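PDB 2PB9: phosphomethylpyrimidine kinase from Pyrococcus furiosus, which probably phosphorylates hydroxymethylpyrimidine and its phosphate and joins the resulting pyrophosphate to a thiazole phosphate to make thiamine phosphate, the crystallised ThiN-family domain being its C-terminal part. Local coordinates for residues R80-Y92 with I143-I157. Residues are numbered along the deposited sequence; the frame is centred on the assembly and turned at random.
Sequences RAVLTYMRFYPEY and IETAIKRIKERPDII
With CG anti to the backbone N (chi1 179°) and a bend at chi3, R153 lays its aliphatic chain across one face of the Y89 ring and turns its guanidinium toward Y85 and Y92. The contact belongs to the alpha/beta ThiN domain: helices 77-86 and 138-149, whose short segments run at 42°, pack together beside the mixed sheet, and 150-153 leads from the second helix into strand 154-159. R153 CG sits over the centre of the Y89 ring, 3.3 Å from its centroid, a CH-pi contact, while R153 CD lies over a face of Y92. Y85 reaches the strand: its OH gives a hydrogen bond to P154 O at 2.9 Å, from above the carbonyl plane, and accepts one from R153 NH1 in the guanidinium plane. R153 NH2 bridges to D155 OD1. Cut back to an alanine, this position would probably uncover the Y89 and Y92 faces, take the NH1 donor from Y85 OH and leave D155 without this charged mate. I147 CG2 rests over a face of F88, just past the first helix; between the helices I143 CG2 meets Y85 CB and T84 CG2 touches I143 CB. R87 NH2 and E144 OE2 form a salt bridge at 3.2 Å through a weak hydrogen bond, the guanidinium and carboxylate planes 68° apart.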
# COMPACT_ATOMS: atom_id res chain seq x y z
N ARG A 80 -5.05 21.06 -12.74
CA ARG A 80 -5.76 21.18 -11.48
C ARG A 80 -4.78 21.58 -10.39
O ARG A 80 -5.09 22.38 -9.52
CB ARG A 80 -6.44 19.86 -11.11
CG ARG A 80 -7.84 19.67 -11.71
CD ARG A 80 -7.93 18.45 -12.63
NE ARG A 80 -7.64 17.19 -11.94
CZ ARG A 80 -8.56 16.28 -11.61
NH1 ARG A 80 -9.84 16.48 -11.91
NH2 ARG A 80 -8.19 15.17 -10.97
N ALA A 81 -3.58 21.01 -10.45
CA ALA A 81 -2.54 21.31 -9.47
C ALA A 81 -2.14 22.79 -9.53
O ALA A 81 -2.14 23.47 -8.50
CB ALA A 81 -1.33 20.43 -9.74
N VAL A 82 -1.80 23.26 -10.72
CA VAL A 82 -1.38 24.64 -10.89
C VAL A 82 -2.54 25.58 -10.61
O VAL A 82 -2.36 26.64 -10.02
CB VAL A 82 -0.82 24.91 -12.33
CG1 VAL A 82 -1.92 25.35 -13.27
CG2 VAL A 82 0.24 25.98 -12.27
N LEU A 83 -3.74 25.16 -11.00
CA LEU A 83 -4.93 25.95 -10.79
C LEU A 83 -5.16 26.13 -9.29
O LEU A 83 -5.40 27.24 -8.82
CB LEU A 83 -6.13 25.26 -11.47
CG LEU A 83 -7.05 26.11 -12.38
CD1 LEU A 83 -6.24 27.14 -13.15
CD2 LEU A 83 -7.80 25.20 -13.34
N THR A 84 -5.06 25.03 -8.54
CA THR A 84 -5.24 25.05 -7.09
C THR A 84 -4.13 25.87 -6.42
O THR A 84 -4.36 26.60 -5.45
CB THR A 84 -5.24 23.61 -6.52
OG1 THR A 84 -6.45 22.95 -6.90
CG2 THR A 84 -5.10 23.61 -5.00
N TYR A 85 -2.92 25.72 -6.94
CA TYR A 85 -1.76 26.42 -6.42
C TYR A 85 -1.97 27.93 -6.54
O TYR A 85 -1.61 28.69 -5.65
CB TYR A 85 -0.53 25.98 -7.20
CG TYR A 85 0.79 26.48 -6.66
CD1 TYR A 85 1.60 25.66 -5.86
CD2 TYR A 85 1.27 27.74 -7.03
CE1 TYR A 85 2.86 26.09 -5.44
CE2 TYR A 85 2.53 28.17 -6.62
CZ TYR A 85 3.32 27.34 -5.83
OH TYR A 85 4.57 27.78 -5.45
N MSE A 86 -2.57 28.36 -7.66
CA MSE A 86 -2.83 29.78 -7.90
C MSE A 86 -3.75 30.38 -6.84
O MSE A 86 -3.70 31.58 -6.57
CB MSE A 86 -3.42 29.97 -9.30
CG MSE A 86 -2.38 29.82 -10.41
SE MSE A 86 -3.10 29.52 -12.19
CE MSE A 86 -3.27 31.35 -12.78
N ARG A 87 -4.59 29.55 -6.25
CA ARG A 87 -5.50 30.01 -5.21
C ARG A 87 -4.69 30.58 -4.05
O ARG A 87 -5.23 31.27 -3.18
CB ARG A 87 -6.37 28.86 -4.72
CG ARG A 87 -7.77 28.85 -5.31
CD ARG A 87 -8.46 27.51 -5.10
NE ARG A 87 -8.41 27.09 -3.70
CZ ARG A 87 -8.65 25.84 -3.30
NH1 ARG A 87 -8.94 24.90 -4.19
NH2 ARG A 87 -8.56 25.54 -2.00
N PHE A 88 -3.39 30.30 -4.05
CA PHE A 88 -2.50 30.76 -2.99
C PHE A 88 -1.45 31.71 -3.54
O PHE A 88 -1.03 32.65 -2.86
CB PHE A 88 -1.84 29.56 -2.33
CG PHE A 88 -2.82 28.63 -1.68
CD1 PHE A 88 -3.29 28.87 -0.40
CD2 PHE A 88 -3.32 27.54 -2.38
CE1 PHE A 88 -4.24 28.04 0.17
CE2 PHE A 88 -4.27 26.70 -1.81
CZ PHE A 88 -4.73 26.96 -0.53
N TYR A 89 -1.01 31.46 -4.76
CA TYR A 89 -0.01 32.30 -5.41
C TYR A 89 -0.44 32.43 -6.85
O TYR A 89 0.06 31.74 -7.72
CB TYR A 89 1.36 31.65 -5.34
CG TYR A 89 1.70 31.20 -3.94
CD1 TYR A 89 1.38 29.91 -3.50
CD2 TYR A 89 2.32 32.07 -3.05
CE1 TYR A 89 1.67 29.50 -2.21
CE2 TYR A 89 2.63 31.68 -1.76
CZ TYR A 89 2.30 30.39 -1.34
OH TYR A 89 2.63 29.99 -0.06
N PRO A 90 -1.40 33.34 -7.10
CA PRO A 90 -1.97 33.63 -8.42
C PRO A 90 -0.99 33.97 -9.54
O PRO A 90 -1.36 33.97 -10.70
CB PRO A 90 -2.97 34.75 -8.13
CG PRO A 90 -2.41 35.40 -6.88
CD PRO A 90 -2.00 34.21 -6.08
N GLU A 91 0.26 34.25 -9.19
CA GLU A 91 1.26 34.58 -10.20
C GLU A 91 1.92 33.33 -10.77
O GLU A 91 2.55 33.38 -11.83
CB GLU A 91 2.34 35.49 -9.61
CG GLU A 91 1.80 36.79 -9.07
CD GLU A 91 1.20 37.67 -10.15
OE1 GLU A 91 0.33 37.18 -10.91
OE2 GLU A 91 1.59 38.86 -10.25
N TYR A 92 1.78 32.21 -10.08
CA TYR A 92 2.41 30.98 -10.54
C TYR A 92 1.48 30.11 -11.35
O TYR A 92 0.86 29.18 -10.83
CB TYR A 92 2.95 30.21 -9.34
CG TYR A 92 4.10 30.93 -8.69
CD1 TYR A 92 3.89 32.15 -8.03
CD2 TYR A 92 5.40 30.45 -8.80
CE1 TYR A 92 4.96 32.88 -7.51
CE2 TYR A 92 6.48 31.17 -8.28
CZ TYR A 92 6.25 32.39 -7.64
OH TYR A 92 7.31 33.11 -7.15
N ILE A 143 -2.11 19.73 -2.88
CA ILE A 143 -1.50 21.04 -3.06
C ILE A 143 -1.67 21.94 -1.84
O ILE A 143 -0.72 22.59 -1.40
CB ILE A 143 -2.08 21.76 -4.32
CG1 ILE A 143 -1.86 20.90 -5.57
CG2 ILE A 143 -1.40 23.13 -4.51
CD1 ILE A 143 -0.42 20.55 -5.86
N GLU A 144 -2.87 21.97 -1.28
CA GLU A 144 -3.14 22.78 -0.10
C GLU A 144 -2.38 22.26 1.11
O GLU A 144 -1.76 23.02 1.85
CB GLU A 144 -4.63 22.77 0.21
CG GLU A 144 -5.50 23.32 -0.89
CD GLU A 144 -6.96 23.08 -0.61
OE1 GLU A 144 -7.41 23.43 0.51
OE2 GLU A 144 -7.65 22.53 -1.50
N THR A 145 -2.46 20.95 1.31
CA THR A 145 -1.77 20.33 2.43
C THR A 145 -0.31 20.74 2.37
O THR A 145 0.23 21.24 3.35
CB THR A 145 -1.89 18.79 2.33
OG1 THR A 145 -3.25 18.42 2.59
CG2 THR A 145 -0.98 18.11 3.32
N ALA A 146 0.30 20.56 1.21
CA ALA A 146 1.70 20.91 0.99
C ALA A 146 1.99 22.40 1.18
O ALA A 146 3.01 22.77 1.76
CB ALA A 146 2.11 20.48 -0.40
N ILE A 147 1.09 23.23 0.67
CA ILE A 147 1.23 24.68 0.76
C ILE A 147 1.08 25.19 2.19
O ILE A 147 1.81 26.08 2.62
CB ILE A 147 0.20 25.39 -0.18
CG1 ILE A 147 0.75 25.40 -1.62
CG2 ILE A 147 -0.11 26.80 0.30
CD1 ILE A 147 -0.16 26.05 -2.66
N LYS A 148 0.14 24.61 2.93
CA LYS A 148 -0.09 25.01 4.31
C LYS A 148 0.93 24.39 5.25
O LYS A 148 1.11 24.86 6.37
CB LYS A 148 -1.50 24.61 4.74
CG LYS A 148 -2.59 25.36 4.00
CD LYS A 148 -3.97 24.93 4.49
CE LYS A 148 -5.07 25.75 3.85
NZ LYS A 148 -6.40 25.29 4.33
N ARG A 149 1.60 23.34 4.78
CA ARG A 149 2.64 22.64 5.55
C ARG A 149 3.72 23.64 6.01
O ARG A 149 3.92 23.83 7.20
CB ARG A 149 3.25 21.54 4.66
CG ARG A 149 4.45 20.80 5.23
CD ARG A 149 4.09 19.40 5.69
NE ARG A 149 3.28 18.68 4.71
CZ ARG A 149 2.78 17.45 4.89
NH1 ARG A 149 3.01 16.79 6.02
NH2 ARG A 149 2.02 16.90 3.95
N ILE A 150 4.39 24.29 5.06
CA ILE A 150 5.43 25.26 5.37
C ILE A 150 4.88 26.68 5.44
O ILE A 150 3.72 26.91 5.10
CB ILE A 150 6.55 25.24 4.32
CG1 ILE A 150 5.97 25.52 2.93
CG2 ILE A 150 7.24 23.89 4.34
CD1 ILE A 150 7.00 25.49 1.83
N LYS A 151 5.71 27.63 5.86
CA LYS A 151 5.26 29.01 5.96
C LYS A 151 5.49 29.76 4.65
O LYS A 151 4.69 30.60 4.25
CB LYS A 151 5.98 29.72 7.10
N GLU A 152 6.58 29.44 3.96
CA GLU A 152 6.88 30.11 2.71
C GLU A 152 6.15 29.44 1.54
O GLU A 152 5.33 28.54 1.73
CB GLU A 152 8.39 30.10 2.44
CG GLU A 152 9.25 30.45 3.65
CD GLU A 152 9.25 29.34 4.69
OE1 GLU A 152 9.93 28.31 4.47
OE2 GLU A 152 8.58 29.50 5.73
N ARG A 153 6.46 29.90 0.33
CA ARG A 153 5.87 29.34 -0.87
C ARG A 153 6.75 28.21 -1.40
O ARG A 153 7.94 28.40 -1.68
CB ARG A 153 5.72 30.41 -1.96
CG ARG A 153 5.12 29.87 -3.26
CD ARG A 153 5.14 30.92 -4.37
NE ARG A 153 6.49 31.34 -4.68
CZ ARG A 153 7.43 30.51 -5.13
NH1 ARG A 153 7.16 29.23 -5.32
NH2 ARG A 153 8.65 30.97 -5.38
N PRO A 154 6.19 27.01 -1.53
CA PRO A 154 7.00 25.91 -2.03
C PRO A 154 7.07 25.86 -3.56
O PRO A 154 6.06 25.67 -4.23
CB PRO A 154 6.33 24.68 -1.42
CG PRO A 154 4.90 25.08 -1.36
CD PRO A 154 4.96 26.51 -0.89
N ASP A 155 8.27 26.04 -4.09
CA ASP A 155 8.48 25.98 -5.53
C ASP A 155 8.37 24.53 -5.97
O ASP A 155 8.02 24.24 -7.12
CB ASP A 155 9.88 26.49 -5.88
CG ASP A 155 10.08 27.93 -5.49
OD1 ASP A 155 9.74 28.80 -6.32
OD2 ASP A 155 10.54 28.19 -4.35
N ILE A 156 8.69 23.63 -5.05
CA ILE A 156 8.64 22.19 -5.30
C ILE A 156 7.71 21.49 -4.33
O ILE A 156 7.80 21.65 -3.12
CB ILE A 156 10.02 21.52 -5.15
CG1 ILE A 156 11.06 22.27 -5.95
CG2 ILE A 156 9.94 20.07 -5.59
CD1 ILE A 156 11.52 23.54 -5.27
N ILE A 157 6.82 20.69 -4.89
CA ILE A 157 5.88 19.91 -4.11
C ILE A 157 5.97 18.51 -4.69
O ILE A 157 5.94 18.33 -5.91
CB ILE A 157 4.44 20.47 -4.22
CG1 ILE A 157 4.38 21.89 -3.64
CG2 ILE A 157 3.46 19.54 -3.48
CD1 ILE A 157 3.03 22.56 -3.74